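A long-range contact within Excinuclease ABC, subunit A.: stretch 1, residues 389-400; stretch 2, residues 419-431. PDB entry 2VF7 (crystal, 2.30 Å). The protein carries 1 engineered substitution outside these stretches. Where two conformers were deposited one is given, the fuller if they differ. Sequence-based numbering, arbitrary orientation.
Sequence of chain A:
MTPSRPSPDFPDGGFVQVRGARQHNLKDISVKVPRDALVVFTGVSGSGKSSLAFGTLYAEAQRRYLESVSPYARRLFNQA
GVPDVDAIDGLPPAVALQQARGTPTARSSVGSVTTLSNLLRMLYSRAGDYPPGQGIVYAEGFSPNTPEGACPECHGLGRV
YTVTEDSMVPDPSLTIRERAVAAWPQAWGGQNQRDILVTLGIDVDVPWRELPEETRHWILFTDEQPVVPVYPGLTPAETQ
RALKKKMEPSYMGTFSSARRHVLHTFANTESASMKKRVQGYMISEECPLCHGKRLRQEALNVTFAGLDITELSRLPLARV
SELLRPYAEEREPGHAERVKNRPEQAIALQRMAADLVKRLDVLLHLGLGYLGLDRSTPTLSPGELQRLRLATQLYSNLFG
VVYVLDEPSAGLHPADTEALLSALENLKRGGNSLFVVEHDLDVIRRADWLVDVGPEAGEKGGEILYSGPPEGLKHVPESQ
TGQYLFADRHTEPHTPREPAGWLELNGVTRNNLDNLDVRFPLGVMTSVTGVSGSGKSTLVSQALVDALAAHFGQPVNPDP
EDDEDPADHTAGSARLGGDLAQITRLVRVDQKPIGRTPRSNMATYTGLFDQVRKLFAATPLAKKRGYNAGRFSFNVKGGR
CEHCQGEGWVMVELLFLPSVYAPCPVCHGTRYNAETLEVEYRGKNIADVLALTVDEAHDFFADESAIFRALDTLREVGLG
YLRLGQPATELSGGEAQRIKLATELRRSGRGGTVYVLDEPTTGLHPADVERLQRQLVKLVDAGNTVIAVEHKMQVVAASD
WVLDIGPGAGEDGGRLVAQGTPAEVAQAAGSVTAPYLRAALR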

# COMPACT_ATOMS: atom_id res chain seq x y z
N ARG A 389 -12.70 2.86 -18.59
CA ARG A 389 -12.27 3.40 -17.31
C ARG A 389 -12.82 4.81 -17.13
O ARG A 389 -13.16 5.23 -16.03
N LEU A 390 -12.93 5.50 -18.26
CA LEU A 390 -13.61 6.77 -18.37
C LEU A 390 -15.09 6.62 -17.97
O LEU A 390 -15.60 7.39 -17.14
N ALA A 391 -15.76 5.62 -18.54
CA ALA A 391 -17.17 5.36 -18.28
C ALA A 391 -17.40 5.11 -16.80
O ALA A 391 -18.35 5.63 -16.22
N THR A 392 -16.50 4.33 -16.18
CA THR A 392 -16.64 3.94 -14.76
C THR A 392 -16.51 5.14 -13.82
O THR A 392 -17.14 5.18 -12.75
N GLN A 393 -15.70 6.11 -14.23
CA GLN A 393 -15.48 7.33 -13.48
C GLN A 393 -16.74 8.20 -13.51
O GLN A 393 -16.99 8.97 -12.57
N LEU A 394 -17.50 8.09 -14.59
CA LEU A 394 -18.65 8.95 -14.82
C LEU A 394 -19.82 8.61 -13.90
O LEU A 394 -20.80 9.36 -13.83
N TYR A 395 -19.70 7.48 -13.19
CA TYR A 395 -20.65 7.11 -12.15
C TYR A 395 -19.99 6.72 -10.84
O TYR A 395 -20.56 5.96 -10.05
N SER A 396 -18.80 7.26 -10.59
CA SER A 396 -18.01 6.83 -9.45
C SER A 396 -18.23 7.75 -8.27
O SER A 396 -17.97 7.36 -7.13
N ASN A 397 -18.68 8.97 -8.57
CA ASN A 397 -18.97 10.01 -7.57
C ASN A 397 -17.74 10.77 -7.04
O ASN A 397 -17.87 11.59 -6.12
N LEU A 398 -16.56 10.49 -7.62
CA LEU A 398 -15.32 11.24 -7.30
C LEU A 398 -15.44 12.72 -7.67
O LEU A 398 -15.94 13.05 -8.75
N PHE A 399 -14.92 13.57 -6.78
CA PHE A 399 -15.04 15.03 -6.87
C PHE A 399 -13.70 15.65 -6.54
O PHE A 399 -13.02 15.19 -5.64
N GLY A 400 -13.32 16.70 -7.27
CA GLY A 400 -12.09 17.44 -7.02
C GLY A 400 -10.77 16.71 -7.26
O GLY A 400 -9.83 16.91 -6.52
N ALA A 419 -19.12 11.53 -28.98
CA ALA A 419 -19.47 10.70 -27.83
C ALA A 419 -18.35 10.70 -26.79
O ALA A 419 -18.60 10.64 -25.58
N LEU A 420 -17.11 10.75 -27.27
CA LEU A 420 -15.95 10.92 -26.41
C LEU A 420 -15.90 12.34 -25.80
O LEU A 420 -15.74 12.50 -24.59
N LEU A 421 -16.03 13.35 -26.65
CA LEU A 421 -16.05 14.76 -26.21
C LEU A 421 -17.11 15.06 -25.17
O LEU A 421 -16.89 15.87 -24.26
N SER A 422 -18.26 14.40 -25.31
CA SER A 422 -19.41 14.58 -24.42
C SER A 422 -19.23 13.92 -23.05
O SER A 422 -19.76 14.41 -22.05
N ALA A 423 -18.49 12.82 -23.00
CA ALA A 423 -18.16 12.13 -21.75
C ALA A 423 -17.08 12.85 -20.97
O ALA A 423 -17.02 12.72 -19.76
N LEU A 424 -16.21 13.57 -21.67
CA LEU A 424 -15.16 14.38 -21.05
C LEU A 424 -15.74 15.65 -20.42
O LEU A 424 -15.30 16.07 -19.36
N GLU A 425 -16.73 16.26 -21.07
CA GLU A 425 -17.42 17.43 -20.53
C GLU A 425 -18.24 17.06 -19.31
O GLU A 425 -18.26 17.81 -18.33
N ASN A 426 -18.89 15.89 -19.35
CA ASN A 426 -19.66 15.43 -18.19
C ASN A 426 -18.77 15.15 -17.00
O ASN A 426 -19.14 15.45 -15.86
N LEU A 427 -17.59 14.59 -17.26
CA LEU A 427 -16.58 14.36 -16.24
C LEU A 427 -16.09 15.67 -15.65
O LEU A 427 -15.93 15.77 -14.44
N LYS A 428 -15.83 16.64 -16.51
CA LYS A 428 -15.46 17.98 -16.08
C LYS A 428 -16.54 18.54 -15.16
O LYS A 428 -16.24 18.91 -14.03
N ARG A 429 -17.78 18.55 -15.65
CA ARG A 429 -18.92 19.13 -14.95
C ARG A 429 -19.27 18.47 -13.62
O ARG A 429 -20.14 18.95 -12.91
N GLY A 430 -18.61 17.36 -13.30
CA GLY A 430 -18.76 16.71 -11.99
C GLY A 430 -17.88 17.29 -10.89
O GLY A 430 -17.93 16.83 -9.75
N GLY A 431 -17.07 18.29 -11.24
CA GLY A 431 -16.15 18.96 -10.33
C GLY A 431 -14.68 18.63 -10.54
O GLY A 431 -13.85 18.97 -9.69

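The two helical segments, 389-393 and 419-428, run in broadly the same direction: their axes cross at 37° and come no closer than 10.3 Å, a spacing that leaves room for leucine side chains between them. Contact between the stretches buries 483 Å² in all, and it divides into an apolar helical part and a backbone-rich part beyond it.

Arg389 lies out of reach of stretch 2, so the packing starts at Leu390. Its CA-to-CB bond points toward the partner helix, and with chi1 t and chi2 p its side chain sits as a knob in a hole formed by Leu420, Ala423, Leu424 and Leu427. The distances bear this out: Leu390 CD2 is 3.9 Å from Leu424 CD2, 4.2 Å from Leu420 CD1 and 4.4 Å from Ala423 CB, while Leu390 CD1 reaches Leu427 CD1 at 3.5 Å. Leu424 takes part although its CB points away, because its m, t rotamer brings its end nearer.

Ala391 points away, and Thr392 is out of reach. Gln393 starts toward stretch 2, and its CB lies 4.1 Å from Leu427 CD2, but the amide end leads away. There Gln393 NE2 donates to Arg389 O (3.2 Å, 152°), one turn back, and OE1 is bonded elsewhere in the structure; the polar end is thus satisfied without a partner across the contact.

Leu394 CA lies 6.0 Å from Leu427 CA; the Leu394 side chain leaves its backbone sideways, yet its end comes nearer. Its chi1 of -92° is off-rotamer, with chi2 t. Leu394 CD1 approaches Ala423 CB at 3.7 Å, and Leu394 CD2 lies 3.7 Å from both Asn426 CB and Leu427 CD2. Leu427 likewise has chi1 between wells, at -110°, with chi2 t.

Tyr395, Ser396 and Asn397 make no contact with stretch 2, and Leu398 contributes little. Contact resumes at Phe399, with chi1 t and chi2 101°. Phe399 CD1 lies 3.3 Å from Gly430 O, and Phe399 CE1 is 3.9 Å from Gly431 CA; both approaches are oblique to the ring. The absence of a side chain at Gly431 matters here, since an ideal CB would fall 2.5 Å from Phe399 CE1, a clash. Its positive phi independently calls for glycine.

At Gly400 the backbone supplies the one hydrogen bond between the stretches: Gly400 N donates to Gly431 O at 3.4 Å and 134°, which is weak. Gly400 CA adds a CA-H...O contact to Gly431 O at 3.5 Å. No side chain hydrogen-bonds across the contact.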

# COMPACT_ATOMS: atom_id res chain seq x y z
CB ARG A 389 -10.76 3.37 -17.20
CG ARG A 389 -10.32 3.14 -15.79
CD ARG A 389 -9.34 1.98 -15.64
NE ARG A 389 -7.97 2.41 -15.39
CZ ARG A 389 -7.54 3.03 -14.28
NH1 ARG A 389 -8.37 3.35 -13.29
NH2 ARG A 389 -6.25 3.36 -14.18
CB LEU A 390 -13.48 7.26 -19.81
CG LEU A 390 -13.80 8.73 -20.06
CD1 LEU A 390 -12.87 9.58 -19.24
CD2 LEU A 390 -13.71 9.12 -21.53
CB ALA A 391 -17.65 4.21 -19.11
CB THR A 392 -15.60 2.86 -14.39
OG1 THR A 392 -15.76 1.74 -15.27
CG2 THR A 392 -15.79 2.39 -12.98
CB GLN A 393 -14.31 8.13 -14.07
CG GLN A 393 -12.93 7.53 -13.92
CD GLN A 393 -12.72 6.70 -12.65
OE1 GLN A 393 -12.57 7.23 -11.53
NE2 GLN A 393 -12.67 5.39 -12.83
CB LEU A 394 -19.07 8.94 -16.30
CG LEU A 394 -18.46 10.02 -17.19
CD1 LEU A 394 -18.94 9.87 -18.61
CD2 LEU A 394 -18.81 11.41 -16.67
CB TYR A 395 -21.64 6.05 -12.63
CG TYR A 395 -21.07 4.75 -13.19
CD1 TYR A 395 -20.61 3.74 -12.34
CD2 TYR A 395 -21.07 4.50 -14.57
CE1 TYR A 395 -20.13 2.53 -12.85
CE2 TYR A 395 -20.59 3.30 -15.09
CZ TYR A 395 -20.13 2.32 -14.22
OH TYR A 395 -19.66 1.13 -14.73
CB SER A 396 -16.53 6.79 -9.80
OG SER A 396 -15.90 7.99 -9.40
CB ASN A 397 -19.81 9.45 -6.40
CG ASN A 397 -21.30 9.79 -6.50
OD1 ASN A 397 -22.02 9.73 -5.50
ND2 ASN A 397 -21.76 10.15 -7.70
CB LEU A 398 -14.09 10.67 -8.01
CG LEU A 398 -13.12 9.78 -7.25
CD1 LEU A 398 -11.70 9.99 -7.78
CD2 LEU A 398 -13.17 10.07 -5.77
CB PHE A 399 -16.11 15.55 -5.90
CG PHE A 399 -16.26 17.04 -5.91
CD1 PHE A 399 -17.31 17.64 -6.59
CD2 PHE A 399 -15.34 17.86 -5.25
CE1 PHE A 399 -17.46 19.03 -6.63
CE2 PHE A 399 -15.47 19.24 -5.28
CZ PHE A 399 -16.54 19.83 -5.98
CB ALA A 419 -19.78 9.28 -28.28
CB LEU A 420 -14.66 10.60 -27.18
CG LEU A 420 -13.33 11.07 -26.58
CD1 LEU A 420 -12.84 10.11 -25.50
CD2 LEU A 420 -12.27 11.32 -27.65
CB LEU A 421 -16.20 15.69 -27.41
CG LEU A 421 -14.91 16.02 -28.17
CD1 LEU A 421 -15.18 16.85 -29.41
CD2 LEU A 421 -13.85 16.71 -27.27
CB SER A 422 -20.67 14.08 -25.13
OG SER A 422 -21.54 13.42 -24.23
CB ALA A 423 -17.74 10.72 -22.03
CB LEU A 424 -14.07 14.74 -22.06
CG LEU A 424 -13.20 13.63 -22.68
CD1 LEU A 424 -12.24 14.19 -23.74
CD2 LEU A 424 -12.43 12.85 -21.63
CB GLU A 425 -18.29 18.12 -21.58
CG GLU A 425 -19.34 19.14 -21.04
CD GLU A 425 -18.77 20.53 -20.73
OE1 GLU A 425 -17.55 20.76 -20.92
OE2 GLU A 425 -19.55 21.41 -20.29
CB ASN A 426 -20.47 14.17 -18.50
CG ASN A 426 -21.72 14.45 -19.32
OD1 ASN A 426 -22.38 15.49 -19.17
ND2 ASN A 426 -22.06 13.51 -20.18
CB LEU A 427 -15.38 13.59 -16.82
CG LEU A 427 -15.15 12.14 -16.39
CD1 LEU A 427 -13.68 11.78 -16.60
CD2 LEU A 427 -15.55 11.93 -14.92
CB LYS A 428 -15.30 18.90 -17.29
CG LYS A 428 -14.67 20.23 -17.01
CD LYS A 428 -14.63 21.06 -18.27
CE LYS A 428 -15.74 22.06 -18.30
NZ LYS A 428 -15.62 22.97 -19.47
CB ARG A 429 -20.14 19.15 -15.87
CG ARG A 429 -20.01 20.06 -17.08
CD ARG A 429 -21.34 20.73 -17.45
NE ARG A 429 -22.49 19.82 -17.29
CZ ARG A 429 -22.85 18.90 -18.18
NH1 ARG A 429 -22.18 18.75 -19.32
NH2 ARG A 429 -23.90 18.11 -17.93